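Long-range contacts in uronate isomerase (Bacillus halodurans C-125, PDB 3HK8), which probably catalyses the zinc-dependent interconversion of hexuronates and their keto isomers, such as D-glucuronate and D-fructuronate, as a member of the amidohydrolase superfamily: residues T27-P32 / S138-T143; L169-L174 / V218-S223; M320-W325 / P351-A356. All coordinates share one frame; numbering follows the deposited sequence.

Contact 1 of 3, residues T27-P32 / S138-T143; sequences THLFSP and SDVVMT. With ZN (zinc ion), chain E; HDL (D-arabinohydroxamic acid), chain C.
Thr27 and His28 belong to the His-X-His metal motif that follows the first strand of an amidohydrolase barrel. They meet Val141, Met142 and Thr143, where strand 137-141 runs out into its loop. Thr27 is the middle residue of the motif. Its OG1 sits between its own backbone N and carbonyl carbon (chi1 76°), which turns the hydroxyl to Val141. There Thr27 OG1 donates to Val141 O at 2.9 Å, from above the carbonyl plane. The same oxygen also takes a weak bond from Thr27 N. OG1 in turn accepts from Leu29 N and closes an ST turn. Val140 CG1 packs against this hydroxyl, 3.3 Å from Thr27 OG1. A second threonine works from the other segment. Thr143 OG1 donates to Thr27 O at 2.7 Å, tilted somewhat from the carbonyl plane. It also lies over one face of the His28 ring, with CE1 of His28 3.7 Å from OG1 of Thr143. His28 NE2 binds the zinc ion at 2.0 Å. Thr143 is thus a second-shell residue that packs against His28, which binds the metal. Further along, Met142 runs against the backbone of residues 29-31. Met142 CG lies 3.3 Å from Leu29 O, and SD takes a weak bond from Ser31 N. Met142 SD also makes an oblique Met-aromatic contact with Phe30, 4.0 Å from Phe30 CD1. A water bridges Leu29 O and Thr143 N and rests over one face of the Phe30 ring. His26 and Asp355 also bind this zinc. The contact is buried. Val140 touches Leu132 of helix 124-135 and Phe165 of strand 165-166, and strand 137-141 itself lies between strands 22-24 and 165-166 in a parallel sheet.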
loop_
_atom_site.group_PDB
_atom_site.type_symbol
_atom_site.label_atom_id
_atom_site.label_comp_id
_atom_site.label_asym_id
_atom_site.label_seq_id
_atom_site.Cartn_x
_atom_site.Cartn_y
_atom_site.Cartn_z
ATOM N N THR A 27 -35.906 11.895 -6.273
ATOM C CA THR A 27 -36.385 11.444 -7.575
ATOM C C THR A 27 -35.660 12.243 -8.651
ATOM O O THR A 27 -34.865 13.142 -8.352
ATOM C CB THR A 27 -37.894 11.709 -7.777
ATOM O OG1 THR A 27 -38.093 13.103 -8.051
ATOM C CG2 THR A 27 -38.696 11.315 -6.532
ATOM N N HIS A 28 -35.948 11.899 -9.902
ATOM C CA HIS A 28 -35.382 12.577 -11.052
ATOM C C HIS A 28 -36.566 13.058 -11.884
ATOM O O HIS A 28 -36.544 13.034 -13.117
ATOM C CB HIS A 28 -34.491 11.615 -11.843
ATOM C CG HIS A 28 -33.273 11.184 -11.086
ATOM N ND1 HIS A 28 -32.120 11.938 -11.041
ATOM C CD2 HIS A 28 -33.059 10.119 -10.276
ATOM C CE1 HIS A 28 -31.249 11.357 -10.235
ATOM N NE2 HIS A 28 -31.795 10.253 -9.756
ATOM N N LEU A 29 -37.612 13.481 -11.177
ATOM C CA LEU A 29 -38.813 14.005 -11.809
ATOM C C LEU A 29 -38.731 15.521 -11.737
ATOM O O LEU A 29 -37.913 16.069 -10.996
ATOM C CB LEU A 29 -40.068 13.515 -11.079
ATOM C CG LEU A 29 -40.243 11.995 -11.050
ATOM C CD1 LEU A 29 -41.541 11.626 -10.333
ATOM C CD2 LEU A 29 -40.245 11.464 -12.479
ATOM N N PHE A 30 -39.571 16.196 -12.511
ATOM C CA PHE A 30 -39.581 17.651 -12.526
ATOM C C PHE A 30 -41.004 18.186 -12.531
ATOM O O PHE A 30 -41.923 17.529 -13.026
ATOM C CB PHE A 30 -38.844 18.167 -13.766
ATOM C CG PHE A 30 -37.367 17.900 -13.750
ATOM C CD1 PHE A 30 -36.505 18.724 -13.032
ATOM C CD2 PHE A 30 -36.835 16.821 -14.452
ATOM C CE1 PHE A 30 -35.127 18.479 -13.015
ATOM C CE2 PHE A 30 -35.460 16.564 -14.442
ATOM C CZ PHE A 30 -34.606 17.398 -13.720
ATOM N N SER A 31 -41.181 19.376 -11.964
ATOM C CA SER A 31 -42.486 20.024 -11.946
ATOM C C SER A 31 -42.916 20.056 -13.413
ATOM O O SER A 31 -42.117 20.387 -14.288
ATOM C CB SER A 31 -42.352 21.445 -11.400
ATOM O OG SER A 31 -43.623 22.034 -11.222
ATOM N N PRO A 32 -44.180 19.711 -13.698
ATOM C CA PRO A 32 -44.681 19.698 -15.077
ATOM C C PRO A 32 -44.431 20.968 -15.883
ATOM O O PRO A 32 -44.207 20.902 -17.094
ATOM C CB PRO A 32 -46.169 19.379 -14.900
ATOM C CG PRO A 32 -46.473 19.937 -13.548
ATOM C CD PRO A 32 -45.280 19.511 -12.742
ATOM N N SER A 138 -47.563 12.936 -1.803
ATOM C CA SER A 138 -47.912 14.331 -1.576
ATOM C C SER A 138 -46.782 15.285 -1.936
ATOM O O SER A 138 -47.033 16.413 -2.349
ATOM C CB SER A 138 -48.286 14.547 -0.109
ATOM O OG SER A 138 -47.167 14.295 0.727
ATOM N N ASP A 139 -45.543 14.834 -1.775
ATOM C CA ASP A 139 -44.387 15.676 -2.061
ATOM C C ASP A 139 -43.286 14.922 -2.792
ATOM O O ASP A 139 -42.929 13.796 -2.428
ATOM C CB ASP A 139 -43.837 16.252 -0.751
ATOM C CG ASP A 139 -44.846 17.131 -0.037
ATOM O OD1 ASP A 139 -44.896 18.352 -0.330
ATOM O OD2 ASP A 139 -45.607 16.594 0.799
ATOM N N VAL A 140 -42.753 15.558 -3.826
ATOM C CA VAL A 140 -41.687 14.975 -4.620
ATOM C C VAL A 140 -40.471 15.882 -4.517
ATOM O O VAL A 140 -40.586 17.104 -4.644
ATOM C CB VAL A 140 -42.099 14.856 -6.107
ATOM C CG1 VAL A 140 -40.936 14.358 -6.939
ATOM C CG2 VAL A 140 -43.289 13.921 -6.243
ATOM N N VAL A 141 -39.314 15.291 -4.250
ATOM C CA VAL A 141 -38.083 16.062 -4.183
ATOM C C VAL A 141 -37.353 15.788 -5.497
ATOM O O VAL A 141 -37.082 14.639 -5.839
ATOM C CB VAL A 141 -37.202 15.635 -2.998
ATOM C CG1 VAL A 141 -35.856 16.377 -3.049
ATOM C CG2 VAL A 141 -37.924 15.950 -1.680
ATOM N N MET A 142 -37.069 16.856 -6.237
ATOM C CA MET A 142 -36.393 16.775 -7.526
ATOM C C MET A 142 -34.887 16.724 -7.320
ATOM O O MET A 142 -34.395 16.888 -6.204
ATOM C CB MET A 142 -36.693 18.031 -8.377
ATOM C CG MET A 142 -38.163 18.373 -8.642
ATOM S SD MET A 142 -38.388 19.902 -9.665
ATOM C CE MET A 142 -38.138 21.113 -8.464
ATOM N N THR A 143 -34.173 16.485 -8.413
ATOM C CA THR A 143 -32.711 16.492 -8.428
ATOM C C THR A 143 -32.449 17.629 -9.426
ATOM O O THR A 143 -32.696 17.480 -10.628
ATOM C CB THR A 143 -32.106 15.185 -8.985
ATOM O OG1 THR A 143 -32.364 14.110 -8.073
ATOM C CG2 THR A 143 -30.593 15.328 -9.158
HETATM ZN ZN ZN E . -31.064 9.245 -8.133
HETATM O O1A HDL C . -28.993 9.932 -8.213
HETATM C C1 HDL C . -28.189 9.159 -8.798
HETATM O O1B HDL C . -26.984 9.416 -9.030
HETATM C C2 HDL C . -28.701 7.786 -9.268
HETATM O O2 HDL C . -29.943 7.495 -8.612
HETATM C C3 HDL C . -28.871 7.800 -10.815
HETATM O O3 HDL C . -29.922 8.679 -11.214
HETATM C C4 HDL C . -29.170 6.400 -11.461
HETATM O O4 HDL C . -28.820 6.397 -12.842
HETATM C C5 HDL C . -30.656 5.958 -11.361
HETATM O O5 HDL C . -31.349 5.749 -12.358
HETATM N N6 HDL C . -31.168 5.808 -10.132
HETATM O O6 HDL C . -30.828 4.769 -9.324
HETATM O O HOH W 1 -35.165 15.808 -10.807
#

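Contact 2 of 3, residues L169-L174 / V218-S223; sequences LRLDPL and VYMAVS. With HDL (D-arabinohydroxamic acid), chain C.
Asp172 and Ser223 carry the polar end of this contact between two parallel strand ends. CG of Asp172 lies beside its backbone N (chi1 -67°), which brings the carboxylate over to Val222 and Ser223. Asp172 OD1 accepts from Ser223 N at 3.0 Å, and Asp172 OD2 takes the hydroxyl proton of Ser223 OG at 2.6 Å. Both donors approach from above the carboxylate plane. Arg170 extends from its backbone (chi1 179°), then bends at chi2 and chi3. The bends carry its CD past Ala221 O and set the guanidinium beside Asp172. Arg170 NH1 forms a salt bridge with Asp172 OD2 at 3.0 Å. Arg170 NH2 donates at the guanidinium edge to O1A of D-arabinohydroxamic acid, 2.6 Å away. Asp172 probably positions this arginine for the ligand. Regular backbone bonds join Leu169 and Leu171 to Tyr219 and Ala221. The side chains of Leu169 and Met220 lie side by side, with Leu169 CD2 3.9 Å from Met220 CG. Leu171 CD1 closes on Met220 SD. These apolar groups pack against helices 198-215 and 235-250, while strand 255-262 flanks strand 220-224 on its other side.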
loop_
_atom_site.group_PDB
_atom_site.type_symbol
_atom_site.label_atom_id
_atom_site.label_comp_id
_atom_site.label_asym_id
_atom_site.label_seq_id
_atom_site.Cartn_x
_atom_site.Cartn_y
_atom_site.Cartn_z
ATOM N N LEU A 169 -30.360 20.748 -4.495
ATOM C CA LEU A 169 -29.207 21.209 -5.263
ATOM C C LEU A 169 -28.161 20.108 -5.490
ATOM O O LEU A 169 -27.382 19.790 -4.591
ATOM C CB LEU A 169 -28.579 22.414 -4.543
ATOM C CG LEU A 169 -27.325 23.082 -5.127
ATOM C CD1 LEU A 169 -27.575 23.555 -6.560
ATOM C CD2 LEU A 169 -26.939 24.255 -4.244
ATOM N N ARG A 170 -28.154 19.529 -6.691
ATOM C CA ARG A 170 -27.208 18.470 -7.035
ATOM C C ARG A 170 -25.882 19.107 -7.427
ATOM O O ARG A 170 -25.850 20.011 -8.263
ATOM C CB ARG A 170 -27.751 17.614 -8.182
ATOM C CG ARG A 170 -26.807 16.489 -8.615
ATOM C CD ARG A 170 -26.482 15.525 -7.468
ATOM N NE ARG A 170 -27.516 14.515 -7.317
ATOM C CZ ARG A 170 -27.405 13.244 -7.707
ATOM N NH1 ARG A 170 -26.289 12.798 -8.269
ATOM N NH2 ARG A 170 -28.439 12.425 -7.567
ATOM N N LEU A 171 -24.787 18.621 -6.847
ATOM C CA LEU A 171 -23.478 19.213 -7.106
ATOM C C LEU A 171 -22.355 18.351 -7.693
ATOM O O LEU A 171 -21.186 18.736 -7.619
ATOM C CB LEU A 171 -22.983 19.851 -5.807
ATOM C CG LEU A 171 -23.908 20.952 -5.276
ATOM C CD1 LEU A 171 -23.513 21.323 -3.859
ATOM C CD2 LEU A 171 -23.843 22.159 -6.206
ATOM N N ASP A 172 -22.690 17.207 -8.281
ATOM C CA ASP A 172 -21.677 16.318 -8.853
ATOM C C ASP A 172 -20.581 16.994 -9.697
ATOM O O ASP A 172 -19.397 16.769 -9.471
ATOM C CB ASP A 172 -22.360 15.218 -9.678
ATOM C CG ASP A 172 -23.169 14.255 -8.813
ATOM O OD1 ASP A 172 -23.538 14.640 -7.683
ATOM O OD2 ASP A 172 -23.445 13.123 -9.260
ATOM N N PRO A 173 -20.962 17.830 -10.679
ATOM C CA PRO A 173 -19.961 18.501 -11.522
ATOM C C PRO A 173 -18.972 19.357 -10.737
ATOM O O PRO A 173 -17.778 19.377 -11.038
ATOM C CB PRO A 173 -20.816 19.338 -12.476
ATOM C CG PRO A 173 -22.078 18.520 -12.592
ATOM C CD PRO A 173 -22.324 18.142 -11.145
ATOM N N LEU A 174 -19.477 20.058 -9.729
ATOM C CA LEU A 174 -18.649 20.927 -8.905
ATOM C C LEU A 174 -17.654 20.164 -8.046
ATOM O O LEU A 174 -16.464 20.499 -8.006
ATOM C CB LEU A 174 -19.523 21.785 -7.989
ATOM C CG LEU A 174 -18.753 22.730 -7.062
ATOM C CD1 LEU A 174 -18.096 23.827 -7.894
ATOM C CD2 LEU A 174 -19.690 23.334 -6.030
ATOM N N VAL A 218 -34.168 21.634 -0.193
ATOM C CA VAL A 218 -34.343 20.982 1.098
ATOM C C VAL A 218 -32.996 20.397 1.533
ATOM O O VAL A 218 -32.779 20.119 2.711
ATOM C CB VAL A 218 -35.439 19.893 1.031
ATOM C CG1 VAL A 218 -36.796 20.562 0.867
ATOM C CG2 VAL A 218 -35.189 18.948 -0.139
ATOM N N TYR A 219 -32.094 20.222 0.570
ATOM C CA TYR A 219 -30.747 19.731 0.846
ATOM C C TYR A 219 -29.853 19.829 -0.389
ATOM O O TYR A 219 -30.344 20.029 -1.497
ATOM C CB TYR A 219 -30.783 18.278 1.371
ATOM C CG TYR A 219 -31.313 17.230 0.409
ATOM C CD1 TYR A 219 -30.560 16.811 -0.690
ATOM C CD2 TYR A 219 -32.562 16.639 0.616
ATOM C CE1 TYR A 219 -31.037 15.824 -1.557
ATOM C CE2 TYR A 219 -33.047 15.662 -0.241
ATOM C CZ TYR A 219 -32.283 15.256 -1.322
ATOM O OH TYR A 219 -32.762 14.281 -2.162
ATOM N N MET A 220 -28.541 19.741 -0.184
ATOM C CA MET A 220 -27.576 19.770 -1.284
ATOM C C MET A 220 -27.136 18.315 -1.392
ATOM O O MET A 220 -26.986 17.644 -0.370
ATOM C CB MET A 220 -26.372 20.670 -0.955
ATOM C CG MET A 220 -26.672 22.175 -0.977
ATOM S SD MET A 220 -25.211 23.221 -0.619
ATOM C CE MET A 220 -25.225 23.208 1.136
ATOM N N ALA A 221 -26.924 17.824 -2.608
ATOM C CA ALA A 221 -26.551 16.421 -2.786
ATOM C C ALA A 221 -25.434 16.161 -3.788
ATOM O O ALA A 221 -25.130 17.002 -4.636
ATOM C CB ALA A 221 -27.785 15.625 -3.188
ATOM N N VAL A 222 -24.839 14.975 -3.682
ATOM C CA VAL A 222 -23.767 14.541 -4.573
ATOM C C VAL A 222 -23.649 13.014 -4.532
ATOM O O VAL A 222 -23.871 12.396 -3.485
ATOM C CB VAL A 222 -22.387 15.143 -4.153
ATOM C CG1 VAL A 222 -21.961 14.582 -2.798
ATOM C CG2 VAL A 222 -21.319 14.819 -5.203
ATOM N N SER A 223 -23.336 12.403 -5.673
ATOM C CA SER A 223 -23.134 10.958 -5.715
ATOM C C SER A 223 -21.611 10.823 -5.700
ATOM O O SER A 223 -20.908 11.595 -6.360
ATOM C CB SER A 223 -23.743 10.326 -6.978
ATOM O OG SER A 223 -23.127 10.785 -8.167
HETATM O O1A HDL C . -28.993 9.932 -8.213
HETATM C C1 HDL C . -28.189 9.159 -8.798
HETATM O O1B HDL C . -26.984 9.416 -9.030
HETATM C C2 HDL C . -28.701 7.786 -9.268
HETATM O O2 HDL C . -29.943 7.495 -8.612
HETATM C C3 HDL C . -28.871 7.800 -10.815
HETATM O O3 HDL C . -29.922 8.679 -11.214
HETATM C C4 HDL C . -29.170 6.400 -11.461
HETATM O O4 HDL C . -28.820 6.397 -12.842
HETATM C C5 HDL C . -30.656 5.958 -11.361
HETATM O O5 HDL C . -31.349 5.749 -12.358
HETATM N N6 HDL C . -31.168 5.808 -10.132
HETATM O O6 HDL C . -30.828 4.769 -9.324
#

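Contact 3 of 3, residues M320-W325 / P351-A356; sequences MIFGCW and PQHSDA. With ZN (zinc ion), chain E; HDL (D-arabinohydroxamic acid), chain C.
His353 is the centre of this contact, and its ring is met by Phe322, Gly323 and Trp325. Its CG sits between the backbone N and the carbonyl carbon (chi1 68°), which turns the imidazole to the other segment. Phe322 presents an edge to the face of this ring in an offset edge-to-face pair, with Phe322 CD1 3.6 Å from His353 ND1. Gly323 CA lies at the ring's edge, 3.5 Å from the same His353 ND1. Gly323 CA also makes a CA-H...O contact to Pro351 O at 3.2 Å. Beyond it, Cys324 N donates to Gln352 OE1 at 2.8 Å. His353 N reaches that oxygen from the opposite face of the amide, so two backbone donors grip it. Gln352 NE2 turns to Ser369 of helix 361-386. Elsewhere on the imidazole, NE2 of His353 donates within its ring plane to Asp355 OD2 at 3.0 Å. OD1 of Asp355 binds the zinc ion at 2.0 Å. The Trp325 ring is nearly parallel to the Asp355 carboxylate (10°), its CD1 edge against Asp355 OD2. Trp325 NE1 donates almost straight (177°) to O2 of D-arabinohydroxamic acid, 2.9 Å away. Here His353 holds the second oxygen of the metal-binding carboxylate. An aspartate that binds zinc from the loop between helices 331-345 and 361-386 is consistent with the metal site of the amidohydrolase superfamily.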
loop_
_atom_site.group_PDB
_atom_site.type_symbol
_atom_site.label_atom_id
_atom_site.label_comp_id
_atom_site.label_asym_id
_atom_site.label_seq_id
_atom_site.Cartn_x
_atom_site.Cartn_y
_atom_site.Cartn_z
ATOM N N MET A 320 -28.853 10.724 8.971
ATOM C CA MET A 320 -30.169 10.151 8.697
ATOM C C MET A 320 -29.969 9.288 7.455
ATOM O O MET A 320 -29.641 9.801 6.384
ATOM C CB MET A 320 -31.214 11.235 8.412
ATOM C CG MET A 320 -32.581 10.666 8.010
ATOM S SD MET A 320 -33.392 9.667 9.310
ATOM C CE MET A 320 -33.838 10.938 10.434
ATOM N N ILE A 321 -30.130 7.978 7.592
ATOM C CA ILE A 321 -29.952 7.123 6.430
ATOM C C ILE A 321 -31.286 6.978 5.723
ATOM O O ILE A 321 -32.348 7.009 6.361
ATOM C CB ILE A 321 -29.371 5.741 6.813
ATOM C CG1 ILE A 321 -30.354 4.948 7.664
ATOM C CG2 ILE A 321 -28.075 5.936 7.595
ATOM C CD1 ILE A 321 -29.769 3.624 8.143
ATOM N N PHE A 322 -31.234 6.844 4.401
ATOM C CA PHE A 322 -32.452 6.726 3.621
ATOM C C PHE A 322 -32.376 5.750 2.456
ATOM O O PHE A 322 -31.303 5.484 1.912
ATOM C CB PHE A 322 -32.857 8.106 3.086
ATOM C CG PHE A 322 -31.943 8.641 2.004
ATOM C CD1 PHE A 322 -32.262 8.471 0.658
ATOM C CD2 PHE A 322 -30.756 9.290 2.333
ATOM C CE1 PHE A 322 -31.413 8.937 -0.347
ATOM C CE2 PHE A 322 -29.892 9.761 1.336
ATOM C CZ PHE A 322 -30.221 9.583 -0.007
ATOM N N GLY A 323 -33.550 5.227 2.111
ATOM C CA GLY A 323 -33.743 4.327 0.992
ATOM C C GLY A 323 -32.888 3.110 0.708
ATOM O O GLY A 323 -31.928 2.786 1.407
ATOM N N CYS A 324 -33.309 2.413 -0.340
ATOM C CA CYS A 324 -32.641 1.225 -0.848
ATOM C C CYS A 324 -32.364 1.671 -2.269
ATOM O O CYS A 324 -33.184 1.527 -3.172
ATOM C CB CYS A 324 -33.588 0.033 -0.787
ATOM S SG CYS A 324 -34.137 -0.255 0.924
ATOM N N TRP A 325 -31.182 2.244 -2.432
ATOM C CA TRP A 325 -30.751 2.840 -3.679
ATOM C C TRP A 325 -30.286 1.992 -4.860
ATOM O O TRP A 325 -29.405 1.130 -4.729
ATOM C CB TRP A 325 -29.665 3.870 -3.332
ATOM C CG TRP A 325 -29.135 4.683 -4.470
ATOM C CD1 TRP A 325 -29.850 5.244 -5.488
ATOM C CD2 TRP A 325 -27.778 5.116 -4.648
ATOM N NE1 TRP A 325 -29.023 6.007 -6.289
ATOM C CE2 TRP A 325 -27.748 5.946 -5.793
ATOM C CE3 TRP A 325 -26.584 4.884 -3.946
ATOM C CZ2 TRP A 325 -26.571 6.546 -6.255
ATOM C CZ3 TRP A 325 -25.414 5.479 -4.407
ATOM C CH2 TRP A 325 -25.418 6.302 -5.553
ATOM N N PRO A 351 -37.000 4.665 5.302
ATOM C CA PRO A 351 -36.918 3.409 4.557
ATOM C C PRO A 351 -36.780 3.439 3.038
ATOM O O PRO A 351 -36.054 2.620 2.468
ATOM C CB PRO A 351 -38.167 2.645 5.017
ATOM C CG PRO A 351 -39.120 3.735 5.414
ATOM C CD PRO A 351 -38.227 4.717 6.118
ATOM N N GLN A 352 -37.429 4.383 2.372
ATOM C CA GLN A 352 -37.351 4.374 0.926
ATOM C C GLN A 352 -37.563 5.703 0.215
ATOM O O GLN A 352 -38.071 6.667 0.792
ATOM C CB GLN A 352 -38.368 3.345 0.400
ATOM C CG GLN A 352 -38.321 3.072 -1.095
ATOM C CD GLN A 352 -37.025 2.392 -1.532
ATOM O OE1 GLN A 352 -35.928 2.922 -1.325
ATOM N NE2 GLN A 352 -37.150 1.218 -2.142
ATOM N N HIS A 353 -37.132 5.723 -1.046
ATOM C CA HIS A 353 -37.298 6.845 -1.961
ATOM C C HIS A 353 -37.443 6.116 -3.302
ATOM O O HIS A 353 -36.980 4.985 -3.431
ATOM C CB HIS A 353 -36.080 7.789 -1.957
ATOM C CG HIS A 353 -34.836 7.197 -2.543
ATOM N ND1 HIS A 353 -33.921 6.486 -1.794
ATOM C CD2 HIS A 353 -34.353 7.214 -3.808
ATOM C CE1 HIS A 353 -32.929 6.090 -2.574
ATOM N NE2 HIS A 353 -33.166 6.520 -3.800
ATOM N N SER A 354 -38.080 6.736 -4.290
ATOM C CA SER A 354 -38.290 6.064 -5.574
ATOM C C SER A 354 -37.167 6.201 -6.593
ATOM O O SER A 354 -36.902 5.263 -7.343
ATOM C CB SER A 354 -39.576 6.561 -6.232
ATOM O OG SER A 354 -39.390 7.870 -6.751
ATOM N N ASP A 355 -36.521 7.365 -6.627
ATOM C CA ASP A 355 -35.462 7.624 -7.591
ATOM C C ASP A 355 -36.087 7.583 -8.989
ATOM O O ASP A 355 -35.406 7.315 -9.978
ATOM C CB ASP A 355 -34.374 6.552 -7.494
ATOM C CG ASP A 355 -32.978 7.145 -7.467
ATOM O OD1 ASP A 355 -32.681 8.015 -8.312
ATOM O OD2 ASP A 355 -32.181 6.742 -6.595
ATOM N N ALA A 356 -37.385 7.852 -9.066
ATOM C CA ALA A 356 -38.095 7.801 -10.339
ATOM C C ALA A 356 -37.548 8.752 -11.402
ATOM O O ALA A 356 -37.292 9.927 -11.131
ATOM C CB ALA A 356 -39.579 8.068 -10.120
HETATM ZN ZN ZN E . -31.064 9.245 -8.133
HETATM O O1A HDL C . -28.993 9.932 -8.213
HETATM C C1 HDL C . -28.189 9.159 -8.798
HETATM O O1B HDL C . -26.984 9.416 -9.030
HETATM C C2 HDL C . -28.701 7.786 -9.268
HETATM O O2 HDL C . -29.943 7.495 -8.612
HETATM C C3 HDL C . -28.871 7.800 -10.815
HETATM O O3 HDL C . -29.922 8.679 -11.214
HETATM C C4 HDL C . -29.170 6.400 -11.461
HETATM O O4 HDL C . -28.820 6.397 -12.842
HETATM C C5 HDL C . -30.656 5.958 -11.361
HETATM O O5 HDL C . -31.349 5.749 -12.358
HETATM N N6 HDL C . -31.168 5.808 -10.132
HETATM O O6 HDL C . -30.828 4.769 -9.324
HETATM O O HOH W 2 -34.767 3.583 -3.996
#

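The three contacts lie around one ligand, D-arabinohydroxamic acid, with centres about 14 to 16 Å apart. Contacts 1 and 3 share the zinc ion, and the ligand completes its shell through O1A and O2. Their loops also join directly: His28 N and Ala356 O are 2.7 Å apart, a probable hydrogen bond, and Thr27 packs on Ser354. Contact 2 meets contact 1 where Thr143 CG2 lies 3.7 Å from Arg170 NE. It stays apart from contact 3, about 5 Å at the nearest atoms, although both reach the same sheet. Arg170 and Trp325 bond the ligand directly, contact 1 reaches it chiefly through the zinc, and His49, Tyr50 and Arg357 add further hydrogen bonds.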